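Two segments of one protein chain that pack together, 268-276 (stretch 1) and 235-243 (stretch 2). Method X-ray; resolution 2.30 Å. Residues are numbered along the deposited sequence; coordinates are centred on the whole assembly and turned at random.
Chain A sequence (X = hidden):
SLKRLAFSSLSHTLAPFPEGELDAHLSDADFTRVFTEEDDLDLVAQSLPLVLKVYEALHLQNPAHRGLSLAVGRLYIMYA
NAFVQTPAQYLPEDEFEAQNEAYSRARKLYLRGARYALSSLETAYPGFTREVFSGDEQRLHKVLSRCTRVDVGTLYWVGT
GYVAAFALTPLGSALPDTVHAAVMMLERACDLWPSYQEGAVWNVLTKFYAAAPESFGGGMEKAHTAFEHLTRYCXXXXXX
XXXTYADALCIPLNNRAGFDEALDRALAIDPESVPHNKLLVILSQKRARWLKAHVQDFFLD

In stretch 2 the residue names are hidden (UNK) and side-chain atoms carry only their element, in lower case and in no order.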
# COMPACT_ATOMS: atom_id res chain seq x y z
N ALA A 268 6.97 11.70 28.67
CA ALA A 268 5.92 12.24 29.53
C ALA A 268 4.88 13.00 28.71
O ALA A 268 3.76 13.23 29.15
CB ALA A 268 6.52 13.14 30.63
N ILE A 269 5.26 13.38 27.49
CA ILE A 269 4.35 14.11 26.60
C ILE A 269 3.15 13.25 26.19
O ILE A 269 3.28 12.08 25.80
CB ILE A 269 5.10 14.65 25.37
CG1 ILE A 269 6.18 15.66 25.81
CG2 ILE A 269 4.12 15.28 24.36
CD1 ILE A 269 7.32 15.80 24.79
N ASP A 270 1.97 13.83 26.31
CA ASP A 270 0.75 13.14 25.93
C ASP A 270 0.33 13.55 24.50
O ASP A 270 -0.11 14.69 24.28
CB ASP A 270 -0.38 13.40 26.95
CG ASP A 270 -1.69 12.74 26.57
OD1 ASP A 270 -1.69 11.95 25.60
OD2 ASP A 270 -2.72 13.01 27.23
N PRO A 271 0.48 12.61 23.55
CA PRO A 271 0.19 12.81 22.13
C PRO A 271 -1.22 13.35 21.92
O PRO A 271 -1.43 14.14 21.02
CB PRO A 271 0.33 11.41 21.52
CG PRO A 271 1.26 10.69 22.46
CD PRO A 271 0.94 11.22 23.83
N GLU A 272 -2.17 12.94 22.76
CA GLU A 272 -3.53 13.44 22.65
C GLU A 272 -3.65 14.94 22.99
O GLU A 272 -4.65 15.57 22.64
CB GLU A 272 -4.48 12.61 23.54
CG GLU A 272 -4.55 11.14 23.16
CD GLU A 272 -4.79 10.94 21.66
OE1 GLU A 272 -5.47 11.79 21.05
OE2 GLU A 272 -4.29 9.94 21.10
N SER A 273 -2.64 15.49 23.65
CA SER A 273 -2.67 16.89 24.12
C SER A 273 -1.95 17.86 23.19
O SER A 273 -2.09 19.07 23.33
CB SER A 273 -2.05 17.00 25.51
OG SER A 273 -2.90 16.45 26.50
N VAL A 274 -1.15 17.34 22.27
CA VAL A 274 -0.35 18.20 21.42
C VAL A 274 -1.22 18.97 20.42
O VAL A 274 -2.20 18.44 19.90
CB VAL A 274 0.74 17.42 20.67
CG1 VAL A 274 1.64 16.69 21.65
CG2 VAL A 274 0.12 16.45 19.67
N PRO A 275 -0.85 20.22 20.16
CA PRO A 275 -1.63 21.09 19.27
C PRO A 275 -1.59 20.60 17.82
O PRO A 275 -2.52 20.84 17.06
CB PRO A 275 -0.93 22.44 19.38
CG PRO A 275 0.06 22.31 20.50
CD PRO A 275 0.37 20.87 20.65
N HIS A 276 -0.51 19.93 17.44
CA HIS A 276 -0.42 19.37 16.10
C HIS A 276 0.74 18.39 16.00
O HIS A 276 1.48 18.20 16.97
CB HIS A 276 -0.31 20.49 15.05
CG HIS A 276 0.99 21.23 15.08
ND1 HIS A 276 1.67 21.48 16.26
CD2 HIS A 276 1.74 21.75 14.09
CE1 HIS A 276 2.78 22.13 15.98
NE2 HIS A 276 2.85 22.31 14.68
N UNK A 235 9.15 23.63 21.53
CA UNK A 235 7.95 23.43 22.33
C UNK A 235 8.12 22.39 23.45
O UNK A 235 8.81 21.37 23.28
c UNK A 235 6.80 22.99 21.41
o UNK A 235 5.61 22.78 22.15
N UNK A 236 7.47 22.66 24.57
CA UNK A 236 7.34 21.71 25.66
C UNK A 236 6.64 20.42 25.21
O UNK A 236 6.79 19.37 25.86
c UNK A 236 6.55 22.34 26.82
N UNK A 237 5.86 20.50 24.14
CA UNK A 237 5.13 19.35 23.59
C UNK A 237 5.99 18.59 22.59
O UNK A 237 5.53 17.63 21.96
n UNK A 237 1.19 20.55 25.31
n UNK A 237 2.43 21.61 23.91
c UNK A 237 2.01 19.62 24.71
c UNK A 237 1.47 21.74 24.81
c UNK A 237 2.79 20.28 23.82
c UNK A 237 3.85 19.79 22.89
N UNK A 238 7.23 19.04 22.42
CA UNK A 238 8.12 18.42 21.46
C UNK A 238 9.05 17.40 22.13
O UNK A 238 9.82 17.75 23.02
c UNK A 238 8.96 19.48 20.75
o UNK A 238 9.79 17.81 19.28
c UNK A 238 10.05 18.87 19.89
o UNK A 238 11.17 19.44 19.84
N UNK A 239 8.99 16.13 21.69
CA UNK A 239 9.85 15.08 22.27
C UNK A 239 11.24 15.08 21.65
O UNK A 239 12.19 14.60 22.26
c UNK A 239 8.00 15.58 20.77
c UNK A 239 7.85 14.18 21.24
c UNK A 239 9.13 13.78 21.89
N UNK A 240 11.35 15.64 20.45
CA UNK A 240 12.57 15.56 19.66
C UNK A 240 13.75 16.27 20.27
O UNK A 240 14.87 15.78 20.17
c UNK A 240 11.63 15.09 17.38
o UNK A 240 10.57 15.44 16.83
c UNK A 240 12.35 16.09 18.25
o UNK A 240 12.11 13.94 17.30
N UNK A 241 13.53 17.42 20.89
CA UNK A 241 14.67 18.10 21.48
C UNK A 241 15.19 17.31 22.68
O UNK A 241 16.39 17.27 22.89
n UNK A 241 12.13 19.66 22.91
c UNK A 241 14.39 19.58 21.79
c UNK A 241 13.77 20.27 24.21
n UNK A 241 12.58 20.34 24.89
c UNK A 241 13.50 19.82 22.97
c UNK A 241 11.60 19.97 24.08
N UNK A 242 14.30 16.63 23.41
CA UNK A 242 14.74 15.75 24.51
C UNK A 242 15.57 14.58 23.97
O UNK A 242 16.63 14.25 24.52
c UNK A 242 13.55 15.21 25.35
n UNK A 242 13.22 17.10 27.01
c UNK A 242 11.46 16.71 25.77
c UNK A 242 12.73 16.29 26.00
c UNK A 242 12.29 17.96 27.37
n UNK A 242 11.22 17.76 26.63
N UNK A 243 15.08 13.95 22.90
CA UNK A 243 15.78 12.82 22.28
C UNK A 243 17.14 13.24 21.72
O UNK A 243 18.15 12.56 21.91
c UNK A 243 15.78 11.20 20.33
c UNK A 243 12.67 11.06 20.81
c UNK A 243 13.69 11.54 21.80
c UNK A 243 14.93 12.19 21.17

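Position 235 carries one carbon followed by one oxygen, a short hydroxyl side chain that stays clear of stretch 1; it is Ser235. Its backbone opens a type I turn in which the N of position 238 donates to Ser235 O at 2.9 Å, and its hydroxyl OG accepts from the N of position 237 at 3.0 Å.

A single carbon is all that position 236 bears, which makes it Ala236. That carbon remains well away from stretch 1, and the closest approach comes from the backbone instead, Ala236 O lying 3.8 Å from Ile269 CG1.

At position 237 one carbon leads to a five-membered ring of three carbons and two nitrogens, an imidazole with Pro275 CD over one face, and the residue is His237. Here the two stretches come nearest in backbone terms, with 6.0 Å between His237 CA and Val274 CA. With chi1 in the m well, the ring lies against the Ser273 to Pro275 segment: Pro275 CD sits 4.2 Å from the centroid of the His237 ring and 23° off its normal, a CH-pi contact. Val274 CG1 meets His237 CB at 4.0 Å. On the backbone side, His237 O lies 3.6 Å from Ile269 CG2.

Position 238 shows two carbons, the second carrying two oxygens. The CA-to-CB bond points away from stretch 1, and the carboxylate accepts from the backbone that follows, as expected of a helix-capping aspartate, Asp238. Asp238 OD1 accepts from the N of position 240 at 2.9 Å and Asp238 OD2 from the N of position 241 at 3.3 Å. Its contact with stretch 1 is through the main chain, Asp238 C to Ile269 CD1 at 3.6 Å.

Three carbons close onto the backbone N at position 239, and Ile269 CD1 packs against this ring, which identifies Pro239. Ile269 CD1 is 3.5 Å from Pro239 N and 3.9 Å from Pro239 CG.

Position 240 again has two carbons, the second with two oxygens, but its CA-to-CB bond points away from stretch 1, and the side chain makes no contact with it: Asp240.

Position 241 has one carbon and an imidazole ring, out of reach of stretch 1; this is His241. Its ND1 donates to Asp238 OD2 at 3.2 Å, adding a side-chain bond to the cap.

At position 242 one carbon again precedes a five-membered ring of three carbons and two nitrogens, but the CA-to-CB bond points toward stretch 1 and Ile269 CD1 lies at the ring edge. The residue is His242, its CD2 4.4 Å from Ile269 CD1.

At position 243 four carbons, forked at the first and with one arm two carbons long, do not reach stretch 1; the residue is Ile243. Its N donates to Pro239 O at 3.0 Å, a regular helical bond.

The contact buries 289 Å² in all and contains no hydrogen bond between the stretches. It rests on two packing centres: Ile269 against the turn backbone and Pro239, and His237 against Val274 and Pro275. Polar bonds within stretch 2 order the turn and helix start, leaving van der Waals packing to join the segments.

Stretch 2, residues 235-243: SAHDPDHHI
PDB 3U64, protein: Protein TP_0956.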